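Local coordinates for pectate lyase (Bacillus, PDB 3VMV), which probably cleaves polygalacturonate (pectate) by eliminative lysis, as a secreted right-handed beta-helix enzyme of polysaccharide lyase family 1, at residues Thr27-Gln30 / Ile31-Ile35; Leu34-Asn37 / Arg38-Asn42. All coordinates share one frame; numbering follows the deposited sequence.

Contact 1 of 2, residues Thr27-Gln30 / Ile31-Ile35; sequences TGAQ and IQQLI
Q33 lies back along the helix over A29. Its CG sits beside the backbone N (chi1 -73°), which turns the chain toward the previous turn. CG then comes 3.1 Å from A29 O, and NE2 ends 4.2 Å from A29 CB. The contact is van der Waals in kind; A29 O is bonded instead by Q33 N. One residue on, L34 CG leans on Q30 O at 3.1 Å. I31 does likewise on the inner side, where its CG1 branch reaches 3.5 Å from T27 O. Q32 breaks the pattern. Its CB touches G28 O, but the chain bends at chi2 and carries the amide away from the first turn. There OE1 accepts from D67 N and NE2 donates to D36 OD1. The amide of Q30 also leaves the contact: the extended chain of Q30 runs to S26, whose N donates to OE1.

The start of the helix is closed by T27. Its OG1 accepts from Q30 N at 3.1 Å, with an N-H...O angle of 159°. The main chain then runs in regular i to i+4 bonds, the shortest being Q32 N to G28 O at 2.7 Å. I31 packs on V52 and I66, and L34 on I50, so one flank of the helix rests on strands. This is a threonine N-cap and first helical turns, on a helix that covers one end of a parallel beta-helix.

Contact 2 of 2, residues Leu34-Asn37 / Arg38-Asn42; sequences LIDN and RSRSN
R40 folds back along the helix over D36. Its CB lies 3.6 Å from D36 O and its CG 3.5 Å from the same oxygen. CG stands beside the backbone N (chi1 -72°), and the chain is extended from there to NE. CD is still within 4.1 Å of D36 O. At the tip, NH1 meets D36 CB at 3.7 Å and has N37 OD1 near the guanidinium plane, at its edge. NH2 comes no closer than 4.2 Å to D36 OD2. The carboxylate and guanidinium planes stand 75° apart and OD2 lies well out of the guanidinium plane, with no N-H aimed at it; opposite charges may attract, but no salt bridge forms.

These residues belong to the C-terminal part of helix 28-40, which covers one end of the parallel beta-helix. R40 N still bonds to D36 O, and only weakly to N37 O. R38 O then accepts from both S41 N and S41 OG; the hydroxyl bond is 2.7 Å and uses a lone pair in the carbonyl plane. On the inner side, a water bridges I35 O and R38 NE. R38 NH1 donates to E46 O and NH2 to K79 O, and S39 OG pairs with H71 ND1.

Contacts 1 and 2 are successive parts of one helix, 28-40, with centres about 11 Å apart. They share L34 and I35. The 27-35 part holds the capped start; the 34-42 part holds the end, where the chain leaves into a loop. The inner flank continues from one to the other: I35, common to both, packs on V68 and I78. The helix connects strand 21-25 to strand 48-52. The centres of the contacts lie about 23 and 26 Å from the centre of the chain. No ligand or metal takes part in either contact.

Contact 1 of 2, residues Thr27-Gln30 / Ile31-Ile35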
ATOM      1  N   THR A  27      19.441  11.474   5.254  1.00 15.50           N
ATOM      2  CA  THR A  27      18.598  12.150   6.264  1.00 16.23           C
ATOM      3  C   THR A  27      17.351  12.692   5.579  1.00 15.39           C
ATOM      4  O   THR A  27      17.328  12.895   4.348  1.00 14.88           O
ATOM      5  CB  THR A  27      19.320  13.361   6.921  1.00 14.94           C
ATOM      6  OG1 THR A  27      19.518  14.385   5.923  1.00 17.58           O
ATOM      7  CG2 THR A  27      20.673  12.940   7.564  1.00 16.38           C
ATOM      8  N   GLY A  28      16.302  12.941   6.362  1.00 13.36           N
ATOM      9  CA  GLY A  28      15.089  13.495   5.795  1.00 14.35           C
ATOM     10  C   GLY A  28      15.326  14.892   5.255  1.00 15.09           C
ATOM     11  O   GLY A  28      14.711  15.286   4.259  1.00 14.11           O
ATOM     12  N   ALA A  29      16.212  15.635   5.903  1.00 16.11           N
ATOM     13  CA  ALA A  29      16.565  16.963   5.393  1.00 16.09           C
ATOM     14  C   ALA A  29      17.125  16.884   3.975  1.00 16.25           C
ATOM     15  O   ALA A  29      16.730  17.666   3.116  1.00 15.81           O
ATOM     16  CB  ALA A  29      17.498  17.683   6.340  1.00 15.69           C
ATOM     17  N   GLN A  30      17.990  15.906   3.701  1.00 16.15           N
ATOM     18  CA  GLN A  30      18.508  15.781   2.338  1.00 15.42           C
ATOM     19  C   GLN A  30      17.398  15.417   1.376  1.00 16.92           C
ATOM     20  O   GLN A  30      17.294  15.990   0.306  1.00 16.82           O
ATOM     21  CB  GLN A  30      19.614  14.734   2.253  1.00 13.91           C
ATOM     22  CG  GLN A  30      20.916  15.203   2.856  1.00 15.92           C
ATOM     23  CD  GLN A  30      22.036  14.241   2.565  1.00 16.87           C
ATOM     24  OE1 GLN A  30      21.888  13.061   2.806  1.00 17.22           O
ATOM     25  NE2 GLN A  30      23.161  14.738   2.057  1.00 15.14           N
ATOM     26  N   ILE A  31      16.555  14.456   1.753  1.00 12.92           N
ATOM     27  CA  ILE A  31      15.468  14.073   0.869  1.00 11.90           C
ATOM     28  C   ILE A  31      14.530  15.248   0.596  1.00 14.64           C
ATOM     29  O   ILE A  31      14.186  15.526  -0.557  1.00 13.35           O
ATOM     30  CB  ILE A  31      14.630  12.899   1.456  1.00 11.80           C
ATOM     31  CG1 ILE A  31      15.529  11.665   1.608  1.00 14.99           C
ATOM     32  CG2 ILE A  31      13.502  12.556   0.530  1.00 12.79           C
ATOM     33  CD1 ILE A  31      14.810  10.492   2.286  1.00 14.96           C
ATOM     34  N   GLN A  32      14.098  15.923   1.658  1.00 12.42           N
ATOM     35  CA  GLN A  32      13.142  17.026   1.475  1.00 14.79           C
ATOM     36  C   GLN A  32      13.756  18.163   0.630  1.00 16.16           C
ATOM     37  O   GLN A  32      13.085  18.752  -0.239  1.00 16.56           O
ATOM     38  CB  GLN A  32      12.649  17.556   2.830  1.00 13.79           C
ATOM     39  CG  GLN A  32      11.384  18.432   2.706  1.00 13.30           C
ATOM     40  CD  GLN A  32      10.230  17.584   2.221  1.00 13.40           C
ATOM     41  OE1 GLN A  32       9.798  16.695   2.936  1.00 14.83           O
ATOM     42  NE2 GLN A  32       9.733  17.851   1.015  1.00 14.07           N
ATOM     43  N   GLN A  33      15.031  18.469   0.872  1.00 14.86           N
ATOM     44  CA  GLN A  33      15.689  19.509   0.079  1.00 15.06           C
ATOM     45  C   GLN A  33      15.813  19.132  -1.367  1.00 14.65           C
ATOM     46  O   GLN A  33      15.648  19.985  -2.248  1.00 18.51           O
ATOM     47  CB  GLN A  33      17.058  19.799   0.646  1.00 17.08           C
ATOM     48  CG  GLN A  33      16.942  20.539   1.901  1.00 19.87           C
ATOM     49  CD  GLN A  33      18.277  20.670   2.592  1.00 26.47           C
ATOM     50  OE1 GLN A  33      19.333  20.484   1.974  1.00 29.59           O
ATOM     51  NE2 GLN A  33      18.237  20.967   3.883  1.00 28.52           N
ATOM     52  N   LEU A  34      16.140  17.865  -1.642  1.00 14.95           N
ATOM     53  CA  LEU A  34      16.221  17.447  -3.027  1.00 18.15           C
ATOM     54  C   LEU A  34      14.885  17.664  -3.750  1.00 18.59           C
ATOM     55  O   LEU A  34      14.847  18.182  -4.875  1.00 18.11           O
ATOM     56  CB  LEU A  34      16.611  15.982  -3.121  1.00 17.63           C
ATOM     57  CG  LEU A  34      18.050  15.665  -2.714  1.00 14.21           C
ATOM     58  CD1 LEU A  34      18.188  14.185  -2.692  1.00 16.03           C
ATOM     59  CD2 LEU A  34      19.027  16.302  -3.710  1.00 18.81           C
ATOM     60  N   ILE A  35      13.800  17.286  -3.089  1.00 16.19           N
ATOM     61  CA  ILE A  35      12.474  17.432  -3.661  1.00 14.82           C
ATOM     62  C   ILE A  35      12.145  18.905  -3.887  1.00 17.18           C
ATOM     63  O   ILE A  35      11.695  19.281  -4.963  1.00 15.33           O
ATOM     64  CB  ILE A  35      11.423  16.798  -2.736  1.00 14.06           C
ATOM     65  CG1 ILE A  35      11.615  15.273  -2.736  1.00 17.92           C
ATOM     66  CG2 ILE A  35      10.007  17.245  -3.135  1.00 16.57           C
ATOM     67  CD1 ILE A  35      10.908  14.556  -1.590  1.00 16.66           C
TER

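Contact 2 of 2, residues Leu34-Asn37 / Arg38-Asn42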
ATOM      1  N   LEU A  34      16.140  17.865  -1.642  1.00 14.95           N
ATOM      2  CA  LEU A  34      16.221  17.447  -3.027  1.00 18.15           C
ATOM      3  C   LEU A  34      14.885  17.664  -3.750  1.00 18.59           C
ATOM      4  O   LEU A  34      14.847  18.182  -4.875  1.00 18.11           O
ATOM      5  CB  LEU A  34      16.611  15.982  -3.121  1.00 17.63           C
ATOM      6  CG  LEU A  34      18.050  15.665  -2.714  1.00 14.21           C
ATOM      7  CD1 LEU A  34      18.188  14.185  -2.692  1.00 16.03           C
ATOM      8  CD2 LEU A  34      19.027  16.302  -3.710  1.00 18.81           C
ATOM      9  N   ILE A  35      13.800  17.286  -3.089  1.00 16.19           N
ATOM     10  CA  ILE A  35      12.474  17.432  -3.661  1.00 14.82           C
ATOM     11  C   ILE A  35      12.145  18.905  -3.887  1.00 17.18           C
ATOM     12  O   ILE A  35      11.695  19.281  -4.963  1.00 15.33           O
ATOM     13  CB  ILE A  35      11.423  16.798  -2.736  1.00 14.06           C
ATOM     14  CG1 ILE A  35      11.615  15.273  -2.736  1.00 17.92           C
ATOM     15  CG2 ILE A  35      10.007  17.245  -3.135  1.00 16.57           C
ATOM     16  CD1 ILE A  35      10.908  14.556  -1.590  1.00 16.66           C
ATOM     17  N   ASP A  36      12.363  19.729  -2.863  1.00 14.97           N
ATOM     18  CA  ASP A  36      11.948  21.135  -2.926  1.00 16.29           C
ATOM     19  C   ASP A  36      12.844  21.917  -3.885  1.00 17.48           C
ATOM     20  O   ASP A  36      12.349  22.742  -4.662  1.00 17.14           O
ATOM     21  CB  ASP A  36      11.986  21.771  -1.538  1.00 18.83           C
ATOM     22  CG  ASP A  36      10.957  21.153  -0.565  1.00 25.03           C
ATOM     23  OD1 ASP A  36      10.120  20.302  -0.968  1.00 25.18           O
ATOM     24  OD2 ASP A  36      10.993  21.534   0.618  1.00 26.83           O
ATOM     25  N   ASN A  37      14.147  21.648  -3.846  1.00 16.56           N
ATOM     26  CA  ASN A  37      15.062  22.327  -4.746  1.00 17.87           C
ATOM     27  C   ASN A  37      14.703  22.011  -6.193  1.00 15.36           C
ATOM     28  O   ASN A  37      14.709  22.899  -7.054  1.00 19.35           O
ATOM     29  CB  ASN A  37      16.503  21.909  -4.470  1.00 19.44           C
ATOM     30  CG  ASN A  37      17.062  22.520  -3.199  1.00 25.34           C
ATOM     31  OD1 ASN A  37      16.488  23.434  -2.622  1.00 28.90           O
ATOM     32  ND2 ASN A  37      18.224  22.023  -2.778  1.00 32.45           N
ATOM     33  N   ARG A  38      14.393  20.752  -6.477  1.00 17.15           N
ATOM     34  CA  ARG A  38      14.002  20.424  -7.838  1.00 14.25           C
ATOM     35  C   ARG A  38      12.719  21.152  -8.223  1.00 16.12           C
ATOM     36  O   ARG A  38      12.580  21.665  -9.332  1.00 16.90           O
ATOM     37  CB  ARG A  38      13.858  18.914  -8.052  1.00 15.38           C
ATOM     38  CG  ARG A  38      13.567  18.593  -9.521  1.00 15.72           C
ATOM     39  CD  ARG A  38      13.258  17.119  -9.724  1.00 13.43           C
ATOM     40  NE  ARG A  38      11.949  16.810  -9.128  1.00 15.81           N
ATOM     41  CZ  ARG A  38      11.131  15.862  -9.528  1.00 16.67           C
ATOM     42  NH1 ARG A  38      11.488  15.024 -10.505  1.00 15.25           N
ATOM     43  NH2 ARG A  38       9.952  15.744  -8.912  1.00 14.99           N
ATOM     44  N   SER A  39      11.768  21.196  -7.291  1.00 14.16           N
ATOM     45  CA  SER A  39      10.472  21.796  -7.571  1.00 15.78           C
ATOM     46  C   SER A  39      10.621  23.284  -7.934  1.00 16.55           C
ATOM     47  O   SER A  39       9.869  23.797  -8.749  1.00 18.09           O
ATOM     48  CB  SER A  39       9.534  21.580  -6.381  1.00 17.86           C
ATOM     49  OG  SER A  39       8.207  22.015  -6.680  1.00 16.96           O
ATOM     50  N   ARG A  40      11.626  23.941  -7.367  1.00 18.18           N
ATOM     51  CA  ARG A  40      11.844  25.374  -7.574  1.00 17.81           C
ATOM     52  C   ARG A  40      12.752  25.646  -8.781  1.00 18.69           C
ATOM     53  O   ARG A  40      12.966  26.796  -9.136  1.00 21.91           O
ATOM     54  CB  ARG A  40      12.479  25.982  -6.324  1.00 21.78           C
ATOM     55  CG  ARG A  40      11.519  26.101  -5.159  1.00 23.19           C
ATOM     56  CD  ARG A  40      12.185  26.804  -3.983  1.00 31.16           C
ATOM     57  NE  ARG A  40      11.500  26.498  -2.724  1.00 42.16           N
ATOM     58  CZ  ARG A  40      12.028  25.743  -1.762  1.00 45.24           C
ATOM     59  NH1 ARG A  40      13.251  25.236  -1.905  1.00 41.28           N
ATOM     60  NH2 ARG A  40      11.342  25.508  -0.653  1.00 47.27           N
ATOM     61  N   SER A  41      13.306  24.587  -9.382  1.00 19.25           N
ATOM     62  CA  SER A  41      14.274  24.717 -10.478  1.00 17.28           C
ATOM     63  C   SER A  41      13.615  25.035 -11.821  1.00 19.47           C
ATOM     64  O   SER A  41      12.374  25.051 -11.922  1.00 24.50           O
ATOM     65  CB  SER A  41      15.056  23.412 -10.608  1.00 19.76           C
ATOM     66  OG  SER A  41      14.293  22.446 -11.304  1.00 20.71           O
ATOM     67  N   ASN A  42      14.445  25.233 -12.850  1.00 22.90           N
ATOM     68  CA  ASN A  42      13.916  25.493 -14.192  1.00 27.34           C
ATOM     69  C   ASN A  42      13.360  24.235 -14.847  1.00 29.71           C
ATOM     70  O   ASN A  42      12.781  24.293 -15.932  1.00 31.00           O
ATOM     71  CB  ASN A  42      14.981  26.108 -15.109  1.00 31.09           C
ATOM     72  CG  ASN A  42      15.356  27.512 -14.706  1.00 42.36           C
ATOM     73  OD1 ASN A  42      14.503  28.314 -14.329  1.00 45.55           O
ATOM     74  ND2 ASN A  42      16.643  27.821 -14.787  1.00 45.12           N
TER
HETATM   75  O   HOH W   1      10.303  18.088  -7.190  1.00 16.81           O